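Local coordinates for protein endoglucanase A (Clostridium cellulolyticum, PDB 1EDG) that hydrolyses internal beta-1,4-glucosidic bonds of cellulose, as an endoglucanase of glycoside hydrolase family 5, at residues 194-197 against 198-202. Sequence-based numbering, arbitrary orientation.
Sequences NCIN and QLNQD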
loop_
_atom_site.group_PDB
_atom_site.type_symbol
_atom_site.label_atom_id
_atom_site.label_comp_id
_atom_site.label_asym_id
_atom_site.label_seq_id
_atom_site.Cartn_x
_atom_site.Cartn_y
_atom_site.Cartn_z
ATOM N N ASN A 194 20.747 2.124 2.153
ATOM C CA ASN A 194 21.575 1.345 1.235
ATOM C C ASN A 194 21.150 -0.121 1.277
ATOM O O ASN A 194 21.036 -0.774 0.237
ATOM C CB ASN A 194 23.060 1.499 1.582
ATOM C CG ASN A 194 23.551 2.933 1.418
ATOM O OD1 ASN A 194 23.035 3.693 0.588
ATOM N ND2 ASN A 194 24.548 3.312 2.211
ATOM N N CYS A 195 20.871 -0.625 2.478
ATOM C CA CYS A 195 20.427 -2.004 2.644
ATOM C C CYS A 195 19.086 -2.219 1.937
ATOM O O CYS A 195 18.855 -3.271 1.340
ATOM C CB CYS A 195 20.297 -2.354 4.128
ATOM S SG CYS A 195 21.877 -2.620 4.983
ATOM N N ILE A 196 18.207 -1.221 2.014
ATOM C CA ILE A 196 16.897 -1.300 1.370
ATOM C C ILE A 196 17.080 -1.335 -0.151
ATOM O O ILE A 196 16.402 -2.096 -0.846
ATOM C CB ILE A 196 15.983 -0.133 1.822
ATOM C CG1 ILE A 196 15.611 -0.323 3.302
ATOM C CG2 ILE A 196 14.734 -0.043 0.935
ATOM C CD1 ILE A 196 14.902 0.855 3.931
ATOM N N ASN A 197 18.038 -0.565 -0.666
ATOM C CA ASN A 197 18.319 -0.567 -2.101
ATOM C C ASN A 197 18.738 -1.982 -2.522
ATOM O O ASN A 197 18.286 -2.497 -3.553
ATOM C CB ASN A 197 19.439 0.432 -2.456
ATOM C CG ASN A 197 18.975 1.883 -2.418
ATOM O OD1 ASN A 197 17.792 2.180 -2.603
ATOM N ND2 ASN A 197 19.915 2.797 -2.199
ATOM N N GLN A 198 19.572 -2.621 -1.700
ATOM C CA GLN A 198 20.046 -3.977 -1.975
ATOM C C GLN A 198 18.914 -5.005 -1.916
ATOM O O GLN A 198 18.795 -5.858 -2.799
ATOM C CB GLN A 198 21.168 -4.362 -1.000
ATOM C CG GLN A 198 22.445 -3.510 -1.143
ATOM C CD GLN A 198 23.511 -3.830 -0.092
ATOM O OE1 GLN A 198 23.914 -2.963 0.693
ATOM N NE2 GLN A 198 23.975 -5.077 -0.076
ATOM N N LEU A 199 18.068 -4.912 -0.894
ATOM C CA LEU A 199 16.949 -5.841 -0.755
ATOM C C LEU A 199 15.932 -5.707 -1.893
ATOM O O LEU A 199 15.402 -6.710 -2.379
ATOM C CB LEU A 199 16.295 -5.694 0.621
ATOM C CG LEU A 199 17.206 -6.118 1.785
ATOM C CD1 LEU A 199 16.552 -5.772 3.116
ATOM C CD2 LEU A 199 17.538 -7.602 1.700
ATOM N N ASN A 200 15.687 -4.479 -2.346
ATOM C CA ASN A 200 14.773 -4.255 -3.468
ATOM C C ASN A 200 15.357 -4.934 -4.709
ATOM O O ASN A 200 14.642 -5.574 -5.486
ATOM C CB ASN A 200 14.588 -2.754 -3.726
ATOM C CG ASN A 200 13.462 -2.155 -2.910
ATOM O OD1 ASN A 200 12.460 -2.822 -2.637
ATOM N ND2 ASN A 200 13.603 -0.889 -2.539
ATOM N N GLN A 201 16.674 -4.817 -4.872
ATOM C CA GLN A 201 17.370 -5.428 -5.997
ATOM C C GLN A 201 17.259 -6.957 -5.942
ATOM O O GLN A 201 16.991 -7.602 -6.958
ATOM C CB GLN A 201 18.840 -4.994 -6.011
ATOM C CG GLN A 201 19.605 -5.478 -7.221
ATOM C CD GLN A 201 19.088 -4.883 -8.518
ATOM O OE1 GLN A 201 19.296 -3.701 -8.787
ATOM N NE2 GLN A 201 18.420 -5.691 -9.323
ATOM N N ASP A 202 17.445 -7.537 -4.758
ATOM C CA ASP A 202 17.345 -8.993 -4.596
ATOM C C ASP A 202 15.926 -9.480 -4.920
ATOM O O ASP A 202 15.752 -10.515 -5.560
ATOM C CB ASP A 202 17.727 -9.410 -3.170
ATOM C CG ASP A 202 19.209 -9.200 -2.872
ATOM O OD1 ASP A 202 20.043 -9.385 -3.785
ATOM O OD2 ASP A 202 19.542 -8.845 -1.722
HETATM O O HOH W 1 15.663 0.753 -3.823
#
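Asn200 packs back against Ile196, one helical turn earlier. Its CB rests 3.5 Å from Ile196 O, the same carbonyl oxygen that accepts the backbone N-H of Asn200 at 2.9 Å, with an N-H...O angle of 161°. With chi1 at -88°, CG of Asn200 is turned away from its own carbonyl carbon and back along the helix, to 3.6 Å from Ile196 O. At the tip, Asn200 ND2 runs alongside the Ile196 side chain, 3.8 Å from the CG2 methyl, and the two chains point the same way. Asn200 ND2 is badly angled for a bond to Ile196 O; instead it donates to a water at 2.9 Å and to Pro222 O, on the barrel strand 219-222. The same water lies 2.8 Å from Asn197 OD1 and bridges the two amides, three residues apart. Asn197 ND2 donates to Tyr235 O, while its OD1 accepts from Arg237 N. On another flank Leu199 sets CG 3.3 Å from Cys195 O and packs on Met138 and Ser141 of helix 138-155. Regular i to i+4 backbone bonds underlie all this in helix 187-209, which follows strand 163-166 and precedes strand 219-222 in the (beta/alpha)8 TIM barrel.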